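Long-range contacts in 3-oxo-glucose-6-phosphate:glutamate aminotransferase (Bacillus subtilis subsp. subtilis, PDB 4K2M), which catalyses the reversible, pyridoxal phosphate-dependent transamination of 3-dehydro-glucose 6-phosphate with glutamate to give kanosamine 6-phosphate: residues A[37-42]-A[310-315]; A[15-20]-A[318-323]. All coordinates share one frame; numbering follows the deposited sequence. Where two conformers were deposited one is given.

In the fold
Both contacts join the additional N-terminal domain of NtdA to helix 312-329 of its aminotransferase part, which has the aspartate aminotransferase fold. Their centres lie about 14 Å apart. In contact 1 segment 37-42, a 3-10 turn running into helix 41-46, meets the start of helix 312-329. Contact 2 sets helix 13-24 against the same helix further on. The order along the chain is 15-20, 37-42, 310-315, 318-323, so contact 1 falls within the span bridged by contact 2. Contact 1 combines hydrogen bonds with side-chain packing; contact 2 is apolar packing. Together they dock two separate parts of the added domain on one helix. Both lie within one subunit, clear of the partner subunit of the homodimer.

Contact 1. Residues A[37-42]-A[310-315]; sequences SIVNER and KYLSLN
The 3-10 turn 38-40 of the N-terminal domain and the residues after it dock on the 3-10 segment that leads into helix 312-329 of the aminotransferase fold, and on the first part of that helix. Ser313 N gives a hydrogen bond of 3.1 Å to Val39 O, from above the carbonyl plane. In return Arg42 N bonds to Lys310 O at 3.2 Å, in the carbonyl plane. One water donates to both Val39 O and Lys310 O and accepts from Leu314 N, so each of the two carbonyls is gripped twice. Ser313 OG donates to Asn40 OD1 over only 2.6 Å. Asn40 ND2 is held by Glu35 O, which helps to fix the amide. On the apolar side Val39 CG1 lies 4.2 Å from Leu312 CD2. Lys310 stays extended beyond CG and crosses Ile38 at about a right angle, its amine paired with Glu307. Arg42 bends at chi2 (-64°) and crosses Tyr311 obliquely. The guanidinium and ring planes stand 77° apart. Asp85 takes both Arg42 NH2 and Tyr311 OH, and so probably offsets the charge of the arginine. Arg42 CG makes a CH-pi contact over one face of the Tyr311 ring, 3.7 Å from its centroid.

Contact 2. Residues A[15-20]-A[318-323]; sequences ENMSLL and KRLFLA. With ACT (acetate ion), chain F.
Leu320 is the centre of a helix-helix packing between helix 13-24 of the N-terminal domain and helix 312-329 of the aminotransferase fold. Its CG is anti to the backbone N (chi1 165°), and its two methyls take different partners. Leu320 CD2 reaches the backbone of helix 13-24 and lies 3.3 Å from Asn16 O. That oxygen already accepts the helical bond from Leu20 N, so the methyl rests against an occupied carbonyl. The same CD2 also touches the CB atoms of Asn16 and Leu20. Leu320 CD1 meets the tip of Met17, with Met17 CE 3.6 Å away. The methionine chain crosses the leucine at about a right angle, and its bend at chi2 (-58°) helps to bring CE there.

Leu20 splits its branches as well. Its CD2 packs on CG and CD2 of Leu320. Leu20 CD1 comes to the edge of the Phe321 ring, near the ring plane, 3.8 Å from Phe321 CD1. The short segments cross at -65° with their axes 10.3 Å apart, and Leu320 and Leu20 bridge much of that distance.

Further out, Phe321 also meets the ring of Phe58 and touches helices 53-57 and 423-441. Leu20 also touches Phe317 of helix 312-329. This packing lies away from the cofactor and substrate sites.

Arg319 points elsewhere, its chain extended from CG to NE. Its guanidinium holds an acetate ion, probably from the crystallisation liquor, at its edge. Arg319 NH1 also bonds to Trp350 O. Arg319 NH2 donates to both acetate oxygens, 3.0 Å to OXT and 2.8 Å to O, while the bond from Arg319 NH1 to acetate O is very short, 2.5 Å.

Contact 1. Residues A[37-42]-A[310-315]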
loop_
_atom_site.group_PDB
_atom_site.type_symbol
_atom_site.label_atom_id
_atom_site.label_comp_id
_atom_site.label_asym_id
_atom_site.label_seq_id
_atom_site.Cartn_x
_atom_site.Cartn_y
_atom_site.Cartn_z
ATOM N N SER A 37 -28.125 -6.250 -0.281
ATOM C CA SER A 37 -26.702 -6.014 -0.482
ATOM C C SER A 37 -26.058 -5.636 0.853
ATOM O O SER A 37 -26.694 -5.044 1.721
ATOM C CB SER A 37 -26.477 -4.912 -1.517
ATOM O OG SER A 37 -25.090 -4.633 -1.659
ATOM N N ILE A 38 -24.785 -5.976 1.010
ATOM C CA ILE A 38 -24.039 -5.606 2.198
ATOM C C ILE A 38 -24.101 -4.090 2.443
ATOM O O ILE A 38 -24.119 -3.650 3.598
ATOM C CB ILE A 38 -22.573 -6.066 2.032
ATOM C CG1 ILE A 38 -21.714 -5.680 3.227
ATOM C CG2 ILE A 38 -21.987 -5.471 0.771
ATOM C CD1 ILE A 38 -20.289 -6.205 3.092
ATOM N N VAL A 39 -24.145 -3.306 1.368
ATOM C CA VAL A 39 -24.072 -1.843 1.483
ATOM C C VAL A 39 -25.284 -1.269 2.192
ATOM O O VAL A 39 -25.251 -0.128 2.658
ATOM C CB VAL A 39 -23.884 -1.122 0.124
ATOM C CG1 VAL A 39 -22.584 -1.541 -0.525
ATOM C CG2 VAL A 39 -25.079 -1.366 -0.829
ATOM N N ASN A 40 -26.348 -2.069 2.269
ATOM C CA ASN A 40 -27.605 -1.629 2.863
ATOM C C ASN A 40 -27.803 -2.146 4.278
ATOM O O ASN A 40 -28.864 -1.953 4.878
ATOM C CB ASN A 40 -28.783 -2.090 2.000
ATOM C CG ASN A 40 -28.947 -1.289 0.725
ATOM O OD1 ASN A 40 -28.507 -0.139 0.622
ATOM N ND2 ASN A 40 -29.610 -1.892 -0.259
ATOM N N GLU A 41 -26.794 -2.801 4.839
ATOM C CA GLU A 41 -26.988 -3.479 6.119
ATOM C C GLU A 41 -27.470 -2.552 7.239
ATOM O O GLU A 41 -28.358 -2.915 8.021
ATOM C CB GLU A 41 -25.730 -4.251 6.534
ATOM C CG GLU A 41 -25.560 -5.579 5.799
ATOM C CD GLU A 41 -26.658 -6.574 6.139
ATOM O OE1 GLU A 41 -27.213 -7.196 5.207
ATOM O OE2 GLU A 41 -26.964 -6.738 7.341
ATOM N N ARG A 42 -26.907 -1.350 7.307
ATOM C CA ARG A 42 -27.273 -0.425 8.375
ATOM C C ARG A 42 -28.653 0.202 8.173
ATOM O O ARG A 42 -29.233 0.737 9.112
ATOM C CB ARG A 42 -26.182 0.633 8.584
ATOM C CG ARG A 42 -24.896 0.060 9.185
ATOM C CD ARG A 42 -25.156 -0.491 10.588
ATOM N NE ARG A 42 -24.112 -1.403 11.062
ATOM C CZ ARG A 42 -24.148 -2.726 10.918
ATOM N NH1 ARG A 42 -25.173 -3.302 10.301
ATOM N NH2 ARG A 42 -23.156 -3.476 11.389
ATOM N N LYS A 310 -20.851 -1.805 5.228
ATOM C CA LYS A 310 -22.220 -1.954 5.722
ATOM C C LYS A 310 -22.875 -0.607 5.992
ATOM O O LYS A 310 -24.101 -0.520 6.114
ATOM C CB LYS A 310 -22.231 -2.797 6.994
ATOM C CG LYS A 310 -21.687 -4.200 6.786
ATOM C CD LYS A 310 -21.517 -4.906 8.121
ATOM C CE LYS A 310 -21.108 -6.354 7.897
ATOM N NZ LYS A 310 -20.909 -7.067 9.189
ATOM N N TYR A 311 -22.052 0.433 6.072
ATOM C CA TYR A 311 -22.509 1.781 6.394
ATOM C C TYR A 311 -22.667 2.666 5.152
ATOM O O TYR A 311 -23.155 3.790 5.257
ATOM C CB TYR A 311 -21.535 2.448 7.394
ATOM C CG TYR A 311 -21.468 1.751 8.738
ATOM C CD1 TYR A 311 -22.118 2.269 9.854
ATOM C CD2 TYR A 311 -20.754 0.568 8.886
ATOM C CE1 TYR A 311 -22.059 1.608 11.092
ATOM C CE2 TYR A 311 -20.690 -0.094 10.113
ATOM C CZ TYR A 311 -21.342 0.426 11.202
ATOM O OH TYR A 311 -21.248 -0.265 12.395
ATOM N N LEU A 312 -22.284 2.165 3.978
ATOM C CA LEU A 312 -22.188 3.012 2.777
ATOM C C LEU A 312 -23.504 3.624 2.270
ATOM O O LEU A 312 -23.578 4.829 2.026
ATOM C CB LEU A 312 -21.472 2.270 1.636
ATOM C CG LEU A 312 -21.351 3.003 0.300
ATOM C CD1 LEU A 312 -20.636 4.349 0.487
ATOM C CD2 LEU A 312 -20.614 2.118 -0.727
ATOM N N SER A 313 -24.543 2.814 2.098
ATOM C CA SER A 313 -25.807 3.375 1.618
ATOM C C SER A 313 -26.348 4.431 2.570
ATOM O O SER A 313 -26.782 5.501 2.125
ATOM C CB SER A 313 -26.849 2.289 1.392
ATOM O OG SER A 313 -26.449 1.476 0.308
ATOM N N LEU A 314 -26.319 4.137 3.867
ATOM C CA LEU A 314 -26.810 5.097 4.862
ATOM C C LEU A 314 -25.964 6.369 4.825
ATOM O O LEU A 314 -26.490 7.479 4.838
ATOM C CB LEU A 314 -26.775 4.505 6.264
ATOM C CG LEU A 314 -27.050 5.525 7.378
ATOM C CD1 LEU A 314 -28.496 6.033 7.305
ATOM C CD2 LEU A 314 -26.739 4.958 8.758
ATOM N N ASN A 315 -24.651 6.207 4.756
ATOM C CA ASN A 315 -23.763 7.367 4.748
ATOM C C ASN A 315 -23.937 8.224 3.514
ATOM O O ASN A 315 -23.935 9.464 3.602
ATOM C CB ASN A 315 -22.297 6.945 4.916
ATOM C CG ASN A 315 -21.933 6.652 6.351
ATOM O OD1 ASN A 315 -22.673 6.994 7.291
ATOM N ND2 ASN A 315 -20.769 6.029 6.544
HETATM O O HOH W 1 -25.923 1.253 4.929
#

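Contact 2. Residues A[15-20]-A[318-323]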
loop_
_atom_site.group_PDB
_atom_site.type_symbol
_atom_site.label_atom_id
_atom_site.label_comp_id
_atom_site.label_asym_id
_atom_site.label_seq_id
_atom_site.Cartn_x
_atom_site.Cartn_y
_atom_site.Cartn_z
ATOM N N GLU A 15 -31.305 6.434 -7.028
ATOM C CA GLU A 15 -32.289 5.867 -6.129
ATOM C C GLU A 15 -32.353 6.644 -4.811
ATOM O O GLU A 15 -33.416 6.760 -4.212
ATOM C CB GLU A 15 -32.002 4.383 -5.893
ATOM C CG GLU A 15 -32.041 3.536 -7.177
ATOM C CD GLU A 15 -30.688 3.449 -7.901
ATOM O OE1 GLU A 15 -30.158 2.319 -8.042
ATOM O OE2 GLU A 15 -30.153 4.494 -8.344
ATOM N N ASN A 16 -31.227 7.191 -4.358
ATOM C CA ASN A 16 -31.235 7.951 -3.113
ATOM C C ASN A 16 -32.069 9.216 -3.220
ATOM O O ASN A 16 -32.612 9.682 -2.219
ATOM C CB ASN A 16 -29.808 8.300 -2.660
ATOM C CG ASN A 16 -29.114 7.157 -1.960
ATOM O OD1 ASN A 16 -29.740 6.150 -1.586
ATOM N ND2 ASN A 16 -27.814 7.321 -1.728
ATOM N N MET A 17 -32.160 9.782 -4.419
ATOM C CA MET A 17 -32.965 10.994 -4.612
ATOM C C MET A 17 -34.429 10.696 -4.382
ATOM O O MET A 17 -35.158 11.513 -3.828
ATOM C CB MET A 17 -32.838 11.543 -6.027
ATOM C CG MET A 17 -31.867 12.667 -6.164
ATOM S SD MET A 17 -32.226 14.097 -5.122
ATOM C CE MET A 17 -30.712 14.902 -5.627
ATOM N N SER A 18 -34.869 9.540 -4.857
ATOM C CA SER A 18 -36.246 9.128 -4.630
ATOM C C SER A 18 -36.469 8.849 -3.150
ATOM O O SER A 18 -37.484 9.260 -2.568
ATOM C CB SER A 18 -36.588 7.897 -5.469
ATOM O OG SER A 18 -37.953 7.565 -5.293
ATOM N N LEU A 19 -35.508 8.165 -2.529
ATOM C CA LEU A 19 -35.604 7.818 -1.109
ATOM C C LEU A 19 -35.703 9.073 -0.245
ATOM O O LEU A 19 -36.415 9.099 0.766
ATOM C CB LEU A 19 -34.391 6.972 -0.684
ATOM C CG LEU A 19 -34.397 6.401 0.738
ATOM C CD1 LEU A 19 -35.644 5.541 1.006
ATOM C CD2 LEU A 19 -33.112 5.580 0.991
ATOM N N LEU A 20 -34.995 10.124 -0.657
ATOM C CA LEU A 20 -35.006 11.400 0.060
ATOM C C LEU A 20 -36.418 11.972 0.114
ATOM O O LEU A 20 -36.892 12.387 1.180
ATOM C CB LEU A 20 -34.062 12.395 -0.635
ATOM C CG LEU A 20 -33.972 13.783 0.009
ATOM C CD1 LEU A 20 -33.430 13.689 1.419
ATOM C CD2 LEU A 20 -33.119 14.742 -0.827
ATOM N N LYS A 318 -27.012 10.200 3.958
ATOM C CA LYS A 318 -26.828 11.330 4.869
ATOM C C LYS A 318 -26.113 12.481 4.167
ATOM O O LYS A 318 -26.454 13.645 4.380
ATOM C CB LYS A 318 -26.085 10.894 6.131
ATOM C CG LYS A 318 -26.968 10.057 7.092
ATOM C CD LYS A 318 -26.207 9.702 8.361
ATOM C CE LYS A 318 -26.195 10.875 9.340
ATOM N NZ LYS A 318 -25.402 10.524 10.570
ATOM N N ARG A 319 -25.125 12.157 3.341
ATOM C CA ARG A 319 -24.463 13.184 2.532
ATOM C C ARG A 319 -25.436 13.915 1.633
ATOM O O ARG A 319 -25.377 15.147 1.521
ATOM C CB ARG A 319 -23.342 12.569 1.686
ATOM C CG ARG A 319 -22.149 12.108 2.501
ATOM C CD ARG A 319 -21.132 11.452 1.551
ATOM N NE ARG A 319 -19.924 11.029 2.261
ATOM C CZ ARG A 319 -18.848 11.794 2.428
ATOM N NH1 ARG A 319 -18.821 13.019 1.923
ATOM N NH2 ARG A 319 -17.806 11.339 3.125
ATOM N N LEU A 320 -26.337 13.167 0.994
ATOM C CA LEU A 320 -27.324 13.783 0.116
ATOM C C LEU A 320 -28.241 14.717 0.922
ATOM O O LEU A 320 -28.572 15.824 0.469
ATOM C CB LEU A 320 -28.159 12.708 -0.592
ATOM C CG LEU A 320 -29.446 13.199 -1.260
ATOM C CD1 LEU A 320 -29.145 14.131 -2.425
ATOM C CD2 LEU A 320 -30.322 12.020 -1.706
ATOM N N PHE A 321 -28.658 14.266 2.103
ATOM C CA PHE A 321 -29.540 15.080 2.935
ATOM C C PHE A 321 -28.850 16.386 3.277
ATOM O O PHE A 321 -29.450 17.463 3.193
ATOM C CB PHE A 321 -29.943 14.359 4.227
ATOM C CG PHE A 321 -30.917 15.143 5.067
ATOM C CD1 PHE A 321 -32.276 15.117 4.771
ATOM C CD2 PHE A 321 -30.476 15.919 6.131
ATOM C CE1 PHE A 321 -33.191 15.841 5.531
ATOM C CE2 PHE A 321 -31.383 16.648 6.899
ATOM C CZ PHE A 321 -32.745 16.610 6.588
ATOM N N LEU A 322 -27.581 16.293 3.661
ATOM C CA LEU A 322 -26.798 17.485 3.959
ATOM C C LEU A 322 -26.693 18.416 2.754
ATOM O O LEU A 322 -26.840 19.631 2.897
ATOM C CB LEU A 322 -25.394 17.103 4.433
ATOM C CG LEU A 322 -25.378 16.513 5.842
ATOM C CD1 LEU A 322 -23.999 15.908 6.112
ATOM C CD2 LEU A 322 -25.725 17.564 6.924
ATOM N N ALA A 323 -26.436 17.859 1.575
ATOM C CA ALA A 323 -26.285 18.676 0.377
ATOM C C ALA A 323 -27.602 19.370 0.056
ATOM O O ALA A 323 -27.633 20.560 -0.256
ATOM C CB ALA A 323 -25.812 17.831 -0.813
HETATM C C ACT F . -15.489 13.654 3.040
HETATM O O ACT F . -16.660 13.844 2.754
HETATM O OXT ACT F . -15.186 12.666 3.699
HETATM C CH3 ACT F . -14.447 14.652 2.599
#